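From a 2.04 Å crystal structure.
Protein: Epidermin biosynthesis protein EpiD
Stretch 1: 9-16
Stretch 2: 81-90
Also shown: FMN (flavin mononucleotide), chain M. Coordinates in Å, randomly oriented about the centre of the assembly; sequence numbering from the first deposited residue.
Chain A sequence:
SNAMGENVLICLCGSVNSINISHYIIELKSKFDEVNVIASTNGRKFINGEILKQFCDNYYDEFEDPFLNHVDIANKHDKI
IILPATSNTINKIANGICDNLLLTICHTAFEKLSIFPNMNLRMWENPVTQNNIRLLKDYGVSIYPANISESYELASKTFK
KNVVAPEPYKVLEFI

Stretch 1 (9-16) LICLCGSV
Stretch 2 81-90: IILPATSNTI

A cis peptide bond precedes Pro 84, at the corner where the chain turns; Pro 84 O still accepts a weak hydrogen bond from Cys 13 N, and residues after the corner, with Gly 14 and Ser 15 of the first stretch, hold a flavin mononucleotide. Before the corner the rule is parallel pairing; after it the two stretches touch each other and the ligand alike.

Two parallel strands open the design: the strand Leu 9 to Leu 12 runs parallel to the strand that includes Ile 81 and Ile 82. Ile 10 pairs with Ile 81 (CA to CA 5.1 Å) and Cys 11 with Ile 82 (CA to CA 4.5 Å). Backbone angles stay extended, phi/psi -99/125 at Ile 10, -101/116 at Cys 11, -123/138 at Ile 81 and -101/112 at Ile 82. The hydrogen bonds form the staggered ladder of parallel strands: Ile 81 N donates to Leu 9 O at 2.9 Å, Cys 11 N to Ile 81 O at 2.8 Å, and Leu 83 N to Cys 11 O at 2.9 Å. Thus Ile 81 uses its N for Leu 9 and its O for Cys 11, while Cys 11 reaches Ile 81 and Leu 83. Ile 82 CA also lies 3.5 Å from Cys 11 O, a CA-H...O contact.

Side chains alternate between the faces. Ile 10 (m, t) and Ile 81 (p, t) share one, with CG1 of Ile 10 4.1 Å from CG1 of Ile 81. Cys 11 (m) and Ile 82 (m, t) share the other, Cys 11 CB lying 4.1 Å from Ile 82 CG2. The CA-to-CB bond of Leu 12 (m, t) points away from the second stretch, yet the end of its side chain comes nearer, placing Leu 12 CD2 3.1 Å from Leu 83 O and 4.0 Å from Pro 84 CD.

At Leu 83 (-152/116) and Pro 84 (-72/150, C-gamma endo) the chain turns a corner. The weak hydrogen bond from Cys 13 N to Pro 84 O measures 3.3 Å, with an angle of 130°. Cys 13 (-113/180, chi1 m) points toward the second stretch and is the residue most covered by it: its SG lies 3.6 Å from Ile 82 CG2, and its CB 3.6 Å from Thr 86 CG2.

Thr 86 (-75/156, chi1 p) caps the helix that starts at Ser 87, its OG1 accepting from Thr 89 N at 3.2 Å. That same OG1 donates to FMN O2P at 2.6 Å, joined there by Thr 89 OG1 (chi1 m) at 2.8 Å and Asn 88 ND2 (t, chi2 75°) at 2.9 Å. From the other stretch, Gly 14 N (-76/79) donates to FMN O3P at 2.9 Å, so both stretches hold the phosphate. Gly 14 O accepts from FMN O2' at a very short 2.4 Å; an ideal CB on this glycine would fall 2.7 Å from FMN O2', a clash. Ser 15 OG (-152/153, chi1 t) donates to FMN O4 at 2.6 Å, and Ser 87 N to FMN O2 at 2.9 Å.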

# COMPACT_ATOMS: atom_id res chain seq x y z
N LEU A 9 15.89 -33.67 4.48
CA LEU A 9 15.43 -32.33 4.55
C LEU A 9 16.55 -31.54 5.18
O LEU A 9 17.06 -31.96 6.24
CB LEU A 9 14.14 -32.23 5.38
CG LEU A 9 13.58 -30.83 5.72
CD1 LEU A 9 13.21 -30.02 4.43
CD2 LEU A 9 12.37 -31.00 6.68
N ILE A 10 16.93 -30.41 4.55
CA ILE A 10 17.89 -29.50 5.17
C ILE A 10 17.15 -28.36 5.81
O ILE A 10 16.38 -27.69 5.17
CB ILE A 10 18.87 -28.91 4.15
CG1 ILE A 10 19.64 -30.01 3.42
CG2 ILE A 10 19.85 -27.94 4.82
CD1 ILE A 10 20.15 -29.56 2.02
N CYS A 11 17.41 -28.14 7.09
CA CYS A 11 16.86 -27.02 7.82
C CYS A 11 17.91 -25.92 7.93
O CYS A 11 18.91 -26.13 8.54
CB CYS A 11 16.37 -27.51 9.19
SG CYS A 11 15.12 -28.85 9.03
N LEU A 12 17.69 -24.75 7.34
CA LEU A 12 18.66 -23.65 7.35
C LEU A 12 18.32 -22.66 8.46
O LEU A 12 17.21 -22.25 8.56
CB LEU A 12 18.55 -22.84 6.08
CG LEU A 12 18.84 -23.52 4.78
CD1 LEU A 12 18.58 -22.58 3.66
CD2 LEU A 12 20.27 -23.98 4.89
N CYS A 13 19.30 -22.21 9.20
CA CYS A 13 19.04 -21.23 10.23
C CYS A 13 19.71 -19.87 9.88
O CYS A 13 20.40 -19.74 8.85
CB CYS A 13 19.53 -21.77 11.54
SG CYS A 13 18.71 -23.26 12.16
N GLY A 14 19.53 -18.89 10.76
CA GLY A 14 20.03 -17.52 10.59
C GLY A 14 21.52 -17.26 10.81
O GLY A 14 21.97 -16.73 11.86
N SER A 15 22.29 -17.60 9.79
CA SER A 15 23.76 -17.55 9.82
C SER A 15 24.22 -17.32 8.41
O SER A 15 23.55 -17.76 7.46
CB SER A 15 24.30 -18.92 10.33
OG SER A 15 25.71 -19.03 10.29
N VAL A 16 25.39 -16.71 8.25
CA VAL A 16 25.89 -16.44 6.92
C VAL A 16 26.29 -17.74 6.19
O VAL A 16 26.26 -17.78 4.99
CB VAL A 16 27.06 -15.41 6.89
CG1 VAL A 16 27.65 -15.33 5.46
CG2 VAL A 16 26.55 -14.05 7.30
N ILE A 81 18.26 -32.80 8.78
CA ILE A 81 19.48 -32.16 9.25
C ILE A 81 19.29 -30.67 9.50
O ILE A 81 18.64 -29.97 8.74
CB ILE A 81 20.69 -32.40 8.32
CG1 ILE A 81 20.66 -31.60 7.02
CG2 ILE A 81 20.82 -33.92 7.90
CD1 ILE A 81 21.98 -31.82 6.26
N ILE A 82 19.86 -30.16 10.59
CA ILE A 82 19.90 -28.73 10.74
C ILE A 82 21.31 -28.22 10.37
O ILE A 82 22.31 -28.50 11.06
CB ILE A 82 19.47 -28.29 12.14
CG1 ILE A 82 18.22 -29.05 12.59
CG2 ILE A 82 19.20 -26.80 12.13
CD1 ILE A 82 17.76 -28.70 13.94
N LEU A 83 21.41 -27.49 9.26
CA LEU A 83 22.70 -27.06 8.73
C LEU A 83 22.57 -25.75 7.94
O LEU A 83 21.86 -25.72 6.92
CB LEU A 83 23.30 -28.15 7.81
CG LEU A 83 24.78 -27.92 7.50
CD1 LEU A 83 25.51 -29.18 7.07
CD2 LEU A 83 24.98 -26.79 6.50
N PRO A 84 23.20 -24.67 8.42
CA PRO A 84 23.88 -24.47 9.72
C PRO A 84 22.87 -24.35 10.85
O PRO A 84 21.79 -23.79 10.63
CB PRO A 84 24.55 -23.12 9.56
CG PRO A 84 23.69 -22.41 8.48
CD PRO A 84 23.23 -23.46 7.58
N ALA A 85 23.25 -24.78 12.05
CA ALA A 85 22.41 -24.79 13.18
C ALA A 85 22.91 -23.72 14.09
O ALA A 85 24.05 -23.82 14.54
CB ALA A 85 22.47 -26.17 13.94
N THR A 86 22.05 -22.72 14.33
CA THR A 86 22.27 -21.67 15.28
C THR A 86 22.09 -22.15 16.67
O THR A 86 21.34 -23.13 16.93
CB THR A 86 21.26 -20.51 15.11
OG1 THR A 86 19.91 -21.01 15.14
CG2 THR A 86 21.50 -19.77 13.80
N SER A 87 22.74 -21.42 17.58
CA SER A 87 22.50 -21.62 18.97
C SER A 87 21.01 -21.51 19.38
O SER A 87 20.52 -22.34 20.18
CB SER A 87 23.31 -20.61 19.75
OG SER A 87 23.35 -21.01 21.08
N ASN A 88 20.27 -20.52 18.83
CA ASN A 88 18.85 -20.37 19.15
C ASN A 88 18.05 -21.57 18.82
O ASN A 88 17.23 -21.98 19.64
CB ASN A 88 18.26 -19.14 18.41
CG ASN A 88 16.77 -19.07 18.43
OD1 ASN A 88 16.20 -18.74 19.44
ND2 ASN A 88 16.11 -19.26 17.23
N THR A 89 18.16 -22.05 17.55
CA THR A 89 17.45 -23.21 17.16
C THR A 89 17.82 -24.45 18.04
O THR A 89 16.93 -25.15 18.50
CB THR A 89 17.60 -23.47 15.67
OG1 THR A 89 16.86 -22.47 14.93
CG2 THR A 89 17.14 -24.86 15.28
N ILE A 90 19.09 -24.66 18.36
CA ILE A 90 19.48 -25.84 19.18
C ILE A 90 18.78 -25.77 20.57
O ILE A 90 18.19 -26.76 21.08
CB ILE A 90 21.05 -25.92 19.26
CG1 ILE A 90 21.60 -26.47 17.96
CG2 ILE A 90 21.58 -26.74 20.49
CD1 ILE A 90 23.08 -26.23 17.75
N1 FMN M . 23.66 -17.13 15.16
C2 FMN M . 24.23 -18.37 15.29
O2 FMN M . 23.88 -19.09 16.22
N3 FMN M . 25.19 -18.79 14.43
C4 FMN M . 25.61 -17.99 13.41
O4 FMN M . 26.48 -18.44 12.71
C4A FMN M . 25.07 -16.71 13.25
N5 FMN M . 25.46 -15.87 12.23
C5A FMN M . 24.85 -14.66 12.08
C6 FMN M . 25.28 -13.80 11.09
C7 FMN M . 24.67 -12.57 10.93
C7M FMN M . 25.07 -11.61 9.85
C8 FMN M . 23.64 -12.20 11.81
C8M FMN M . 22.97 -10.85 11.74
C9 FMN M . 23.25 -13.04 12.83
C9A FMN M . 23.85 -14.28 12.98
N10 FMN M . 23.46 -15.11 14.03
C10 FMN M . 24.07 -16.31 14.14
C1' FMN M . 22.39 -14.77 15.03
C2' FMN M . 21.09 -15.51 14.71
O2' FMN M . 20.74 -15.30 13.33
C3' FMN M . 20.09 -15.04 15.70
O3' FMN M . 20.45 -15.45 17.04
C4' FMN M . 18.69 -15.55 15.34
O4' FMN M . 17.77 -15.21 16.37
C5' FMN M . 18.61 -17.03 15.23
O5' FMN M . 17.34 -17.31 14.68
P FMN M . 16.99 -18.76 14.06
O1P FMN M . 15.50 -18.89 14.10
O2P FMN M . 17.66 -19.80 14.89
O3P FMN M . 17.27 -18.95 12.63